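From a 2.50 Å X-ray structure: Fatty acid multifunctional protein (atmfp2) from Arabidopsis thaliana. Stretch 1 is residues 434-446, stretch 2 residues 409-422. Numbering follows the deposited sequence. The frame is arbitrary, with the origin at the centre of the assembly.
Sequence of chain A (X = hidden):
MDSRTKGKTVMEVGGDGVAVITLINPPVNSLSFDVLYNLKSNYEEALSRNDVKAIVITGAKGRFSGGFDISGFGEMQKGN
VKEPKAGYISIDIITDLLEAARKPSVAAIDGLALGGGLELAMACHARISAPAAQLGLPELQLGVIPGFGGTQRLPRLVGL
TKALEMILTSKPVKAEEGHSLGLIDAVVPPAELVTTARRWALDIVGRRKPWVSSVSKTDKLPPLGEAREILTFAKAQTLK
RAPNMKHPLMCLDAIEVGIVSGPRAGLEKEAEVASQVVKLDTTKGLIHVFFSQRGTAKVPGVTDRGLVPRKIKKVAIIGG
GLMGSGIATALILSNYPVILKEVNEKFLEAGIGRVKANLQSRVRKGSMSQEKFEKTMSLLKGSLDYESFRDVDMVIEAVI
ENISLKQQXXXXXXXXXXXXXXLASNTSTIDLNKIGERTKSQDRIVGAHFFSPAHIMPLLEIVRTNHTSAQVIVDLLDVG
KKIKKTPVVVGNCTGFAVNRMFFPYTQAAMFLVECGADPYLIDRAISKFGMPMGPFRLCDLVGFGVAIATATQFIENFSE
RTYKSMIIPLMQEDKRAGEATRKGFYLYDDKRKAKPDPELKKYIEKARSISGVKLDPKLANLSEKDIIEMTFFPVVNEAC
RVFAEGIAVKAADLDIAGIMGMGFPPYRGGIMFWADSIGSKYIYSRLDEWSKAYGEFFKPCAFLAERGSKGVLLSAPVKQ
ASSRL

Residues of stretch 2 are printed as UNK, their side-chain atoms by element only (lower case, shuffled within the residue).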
# COMPACT_ATOMS: atom_id res chain seq x y z
N LYS A 434 -20.25 1.00 -25.42
CA LYS A 434 -20.52 1.87 -26.57
C LYS A 434 -19.26 2.10 -27.40
O LYS A 434 -19.33 2.39 -28.59
CB LYS A 434 -21.13 3.19 -26.11
CG LYS A 434 -22.57 3.07 -25.65
CD LYS A 434 -23.11 4.40 -25.16
CE LYS A 434 -24.51 4.25 -24.59
NZ LYS A 434 -25.02 5.53 -24.03
N ILE A 435 -18.10 1.98 -26.76
CA ILE A 435 -16.83 2.16 -27.44
C ILE A 435 -16.61 1.06 -28.48
O ILE A 435 -16.15 1.32 -29.59
CB ILE A 435 -15.65 2.18 -26.45
CG1 ILE A 435 -15.76 3.40 -25.52
CG2 ILE A 435 -14.33 2.20 -27.19
CD1 ILE A 435 -14.62 3.52 -24.53
N GLY A 436 -16.94 -0.17 -28.11
CA GLY A 436 -16.78 -1.31 -29.00
C GLY A 436 -18.00 -1.59 -29.86
O GLY A 436 -18.20 -2.71 -30.33
N GLU A 437 -18.82 -0.56 -30.06
CA GLU A 437 -20.05 -0.70 -30.83
C GLU A 437 -19.81 -1.17 -32.26
O GLU A 437 -20.49 -2.06 -32.75
CB GLU A 437 -20.82 0.63 -30.84
CG GLU A 437 -22.08 0.60 -31.69
CD GLU A 437 -23.15 -0.31 -31.13
OE1 GLU A 437 -23.08 -0.65 -29.93
OE2 GLU A 437 -24.07 -0.69 -31.89
N ARG A 438 -18.82 -0.56 -32.92
CA ARG A 438 -18.57 -0.84 -34.33
C ARG A 438 -17.74 -2.10 -34.57
O ARG A 438 -17.36 -2.39 -35.71
CB ARG A 438 -17.90 0.36 -35.00
CG ARG A 438 -18.69 1.66 -34.93
CD ARG A 438 -18.19 2.66 -35.96
NE ARG A 438 -18.84 3.96 -35.82
CZ ARG A 438 -18.25 5.04 -35.31
NH1 ARG A 438 -17.00 4.97 -34.89
NH2 ARG A 438 -18.92 6.18 -35.23
N THR A 439 -17.46 -2.85 -33.51
CA THR A 439 -16.66 -4.06 -33.64
C THR A 439 -17.45 -5.29 -33.20
O THR A 439 -18.58 -5.19 -32.74
CB THR A 439 -15.37 -3.98 -32.80
OG1 THR A 439 -15.68 -4.21 -31.42
CG2 THR A 439 -14.71 -2.62 -32.96
N LYS A 440 -16.83 -6.46 -33.36
CA LYS A 440 -17.39 -7.71 -32.87
C LYS A 440 -16.39 -8.35 -31.92
O LYS A 440 -16.30 -9.57 -31.82
CB LYS A 440 -17.69 -8.65 -34.03
CG LYS A 440 -18.83 -8.19 -34.92
CD LYS A 440 -19.09 -9.18 -36.04
CE LYS A 440 -20.19 -8.68 -36.96
NZ LYS A 440 -21.41 -8.31 -36.19
N SER A 441 -15.64 -7.51 -31.21
CA SER A 441 -14.60 -7.98 -30.31
C SER A 441 -14.92 -7.66 -28.86
O SER A 441 -14.03 -7.33 -28.08
CB SER A 441 -13.26 -7.35 -30.70
OG SER A 441 -13.02 -7.48 -32.09
N GLN A 442 -16.20 -7.77 -28.50
CA GLN A 442 -16.64 -7.42 -27.15
C GLN A 442 -15.93 -8.23 -26.07
O GLN A 442 -15.83 -7.79 -24.93
CB GLN A 442 -18.16 -7.59 -27.02
CG GLN A 442 -18.97 -6.57 -27.82
CD GLN A 442 -18.90 -6.80 -29.31
OE1 GLN A 442 -18.73 -7.93 -29.78
NE2 GLN A 442 -19.03 -5.72 -30.08
N ASP A 443 -15.44 -9.41 -26.43
CA ASP A 443 -14.75 -10.26 -25.47
C ASP A 443 -13.33 -9.76 -25.20
O ASP A 443 -12.72 -10.11 -24.19
CB ASP A 443 -14.71 -11.70 -25.96
CG ASP A 443 -13.86 -11.87 -27.20
OD1 ASP A 443 -14.06 -11.10 -28.17
OD2 ASP A 443 -13.00 -12.77 -27.21
N ARG A 444 -12.82 -8.94 -26.11
CA ARG A 444 -11.44 -8.45 -26.02
C ARG A 444 -11.37 -7.04 -25.44
O ARG A 444 -10.28 -6.54 -25.14
CB ARG A 444 -10.78 -8.45 -27.40
CG ARG A 444 -10.35 -9.82 -27.90
CD ARG A 444 -9.43 -9.68 -29.10
NE ARG A 444 -10.15 -9.34 -30.32
CZ ARG A 444 -9.61 -8.72 -31.36
NH1 ARG A 444 -8.34 -8.35 -31.33
NH2 ARG A 444 -10.34 -8.46 -32.44
N ILE A 445 -12.52 -6.40 -25.30
CA ILE A 445 -12.57 -5.02 -24.83
C ILE A 445 -12.70 -4.94 -23.31
O ILE A 445 -13.66 -5.46 -22.73
CB ILE A 445 -13.70 -4.22 -25.50
CG1 ILE A 445 -13.36 -3.97 -26.97
CG2 ILE A 445 -13.93 -2.90 -24.78
CD1 ILE A 445 -14.51 -3.46 -27.79
N VAL A 446 -11.73 -4.28 -22.67
CA VAL A 446 -11.70 -4.17 -21.22
C VAL A 446 -11.27 -2.76 -20.81
O VAL A 446 -10.75 -2.00 -21.62
CB VAL A 446 -10.73 -5.21 -20.61
CG1 VAL A 446 -9.29 -4.89 -21.00
CG2 VAL A 446 -10.88 -5.27 -19.09
N UNK A 409 -11.62 4.54 -33.09
CA UNK A 409 -10.32 3.98 -32.75
C UNK A 409 -10.39 2.47 -32.58
O UNK A 409 -9.49 1.75 -33.00
c UNK A 409 -8.45 3.94 -31.07
c UNK A 409 -9.51 6.12 -31.70
c UNK A 409 -9.74 4.63 -31.48
c UNK A 409 -8.75 6.80 -30.59
N UNK A 410 -11.46 2.00 -31.96
CA UNK A 410 -11.64 0.57 -31.73
C UNK A 410 -12.03 -0.17 -33.01
O UNK A 410 -11.82 -1.38 -33.13
c UNK A 410 -11.41 1.47 -28.75
c UNK A 410 -12.02 0.32 -29.24
c UNK A 410 -11.42 -0.82 -27.21
c UNK A 410 -10.83 0.33 -26.73
c UNK A 410 -10.83 1.47 -27.50
c UNK A 410 -12.00 -0.82 -28.46
c UNK A 410 -12.64 0.31 -30.61
N UNK A 411 -12.60 0.55 -33.96
CA UNK A 411 -12.87 -0.01 -35.28
C UNK A 411 -11.54 -0.30 -35.98
O UNK A 411 -11.33 -1.39 -36.52
c UNK A 411 -13.71 0.94 -36.11
N UNK A 412 -10.64 0.68 -35.95
CA UNK A 412 -9.31 0.53 -36.54
C UNK A 412 -8.50 -0.51 -35.77
O UNK A 412 -7.80 -1.33 -36.37
c UNK A 412 -8.57 1.86 -36.55
o UNK A 412 -10.01 2.47 -38.36
o UNK A 412 -8.93 4.08 -37.34
c UNK A 412 -9.22 2.88 -37.48
N UNK A 413 -8.58 -0.47 -34.45
CA UNK A 413 -7.88 -1.43 -33.61
C UNK A 413 -8.22 -2.85 -34.03
O UNK A 413 -7.33 -3.65 -34.33
c UNK A 413 -8.23 -1.22 -32.13
c UNK A 413 -7.57 -0.03 -31.43
c UNK A 413 -8.04 0.05 -29.99
c UNK A 413 -6.06 -0.15 -31.50
N UNK A 414 -9.51 -3.16 -34.04
CA UNK A 414 -9.98 -4.48 -34.44
C UNK A 414 -9.49 -4.85 -35.84
O UNK A 414 -9.35 -6.02 -36.16
c UNK A 414 -12.11 -5.85 -34.80
o UNK A 414 -14.12 -4.80 -35.54
c UNK A 414 -13.62 -5.78 -34.93
c UNK A 414 -11.51 -4.52 -34.40
o UNK A 414 -14.31 -6.68 -34.43
N UNK A 415 -9.22 -3.83 -36.65
CA UNK A 415 -8.80 -4.05 -38.03
C UNK A 415 -7.31 -4.37 -38.14
O UNK A 415 -6.93 -5.38 -38.73
c UNK A 415 -9.14 -2.83 -38.89
c UNK A 415 -10.48 -1.33 -41.14
c UNK A 415 -8.77 -3.00 -40.36
n UNK A 415 -10.72 -0.06 -41.88
c UNK A 415 -9.01 -1.72 -41.15
N UNK A 416 -6.47 -3.50 -37.57
CA UNK A 416 -5.02 -3.61 -37.74
C UNK A 416 -4.33 -4.49 -36.69
O UNK A 416 -3.15 -4.81 -36.82
o UNK A 416 -6.32 1.17 -41.86
c UNK A 416 -4.89 -1.32 -38.85
c UNK A 416 -6.38 0.43 -39.60
c UNK A 416 -4.85 -0.56 -41.14
c UNK A 416 -5.90 -0.39 -38.60
c UNK A 416 -4.37 -2.22 -37.76
c UNK A 416 -5.85 0.35 -40.87
c UNK A 416 -4.38 -1.39 -40.14
N UNK A 417 -5.07 -4.87 -35.65
CA UNK A 417 -4.49 -5.67 -34.57
C UNK A 417 -4.65 -7.17 -34.80
O UNK A 417 -5.50 -7.60 -35.58
s UNK A 417 -4.50 -3.76 -32.52
c UNK A 417 -5.12 -5.29 -33.23
N UNK A 418 -3.81 -7.97 -34.13
CA UNK A 418 -3.94 -9.43 -34.10
C UNK A 418 -5.23 -9.84 -33.39
O UNK A 418 -5.75 -9.08 -32.58
c UNK A 418 -1.75 -8.75 -33.39
c UNK A 418 -2.73 -9.88 -33.29
c UNK A 418 -2.58 -7.51 -33.45
N UNK A 419 -5.73 -11.04 -33.70
CA UNK A 419 -7.01 -11.49 -33.18
C UNK A 419 -7.01 -11.72 -31.67
O UNK A 419 -8.06 -11.78 -31.03
c UNK A 419 -7.46 -12.77 -33.90
o UNK A 419 -8.78 -10.84 -35.40
c UNK A 419 -7.94 -11.49 -36.02
c UNK A 419 -7.29 -12.72 -35.41
n UNK A 419 -7.56 -11.17 -37.25
N UNK A 420 -5.81 -11.86 -31.10
CA UNK A 420 -5.67 -12.15 -29.68
C UNK A 420 -5.42 -10.88 -28.87
O UNK A 420 -5.50 -10.88 -27.64
c UNK A 420 -3.16 -12.50 -29.77
n UNK A 420 -1.19 -11.54 -29.77
n UNK A 420 -2.65 -12.44 -31.05
c UNK A 420 -4.50 -13.11 -29.46
c UNK A 420 -2.23 -11.94 -28.97
c UNK A 420 -1.47 -11.86 -31.02
N UNK A 421 -5.12 -9.79 -29.57
CA UNK A 421 -4.73 -8.54 -28.93
C UNK A 421 -5.82 -7.98 -28.03
O UNK A 421 -6.99 -7.93 -28.42
s UNK A 421 -3.72 -5.97 -29.32
c UNK A 421 -4.35 -7.51 -29.99
N UNK A 422 -5.44 -7.55 -26.83
CA UNK A 422 -6.38 -6.98 -25.88
C UNK A 422 -6.75 -5.55 -26.25
O UNK A 422 -5.87 -4.72 -26.50
c UNK A 422 -6.73 -6.24 -23.50
c UNK A 422 -4.99 -8.62 -22.64
c UNK A 422 -5.68 -8.47 -23.97
c UNK A 422 -5.82 -7.02 -24.44
O HOH W 1 -8.28 -7.27 -34.17

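Position 409 carries four carbons, forked at the first with one arm two carbons long, and makes no contact with stretch 1; beta-branching makes it Ile409. Position 410 has one carbon and then a six-carbon ring without a heteroatom, hence Phe410. CG2 of Ile435 lies 3.5 Å from the centroid of this ring, 18° off the normal, a CH-pi contact over the face; CD1 of Ile445 is 3.7 Å from Phe410 CD1.

A single carbon at 411 defines Ala411, whose CB is 4.4 Å from CB of Arg438. Position 412 has two carbons, the second bearing two oxygens: Asp412, with no contact. Four carbons forked at the second identify 413 as Leu413, which also stays clear.

At 414 three carbons in a row end in two oxygens. One oxygen is 2.7 Å from N of Lys440 and 2.8 Å from OG of Ser441, so a carboxylate on a longer arm than that of Asp412 is present: Glu414. Both contacts are hydrogen bonds to OE1, the first nearly linear at 170°.

At 415, four carbons in a row end in nitrogen: Lys415, its CA-to-CB bond directed away from stretch 1. Position 416 has one carbon and then a six-carbon ring bearing an oxygen, out of reach of stretch 1: Tyr416. Carbon then sulfur marks 417 as Cys417, the first residue beyond the helix to leave helical phi/psi. At 418 three carbons close onto the backbone N: Pro418, which opens a type I turn ending at 421.

Position 419 has three carbons, the third carrying one oxygen and one nitrogen, the amide of Gln419; its backbone O lies over one face of the Arg444 guanidinium, 3.2 Å from Arg444 CD. A five-membered ring of three carbons and two nitrogens makes 420 His420, its CB directed away. Carbon and sulfur recur at 421, Cys421, whose backbone O accepts a hydrogen bond from Arg444 NH1 at 3.2 Å and 150°. Position 422 has four carbons, forked at the first with one arm two carbons long: Ile422; its CG2 is 3.8 Å from CG1 of Val446.

The contact joins an apolar patch around Phe410 to two polar sites. Glu414 OE1 gathers the Lys440 amide and the Ser441 hydroxyl, while Arg444, with 141 Å² covered, reaches the backbone of the 418-421 turn. Water 1 accepts from Arg444 NH2 (2.9 Å) and lies 2.6 Å from Glu414 O and 3.1 Å from Cys417 O, linking the guanidinium to the helix end. Together the stretches bury 678 Å².

Stretch 2, residues 409-422: IFADLEKYCPQHCI
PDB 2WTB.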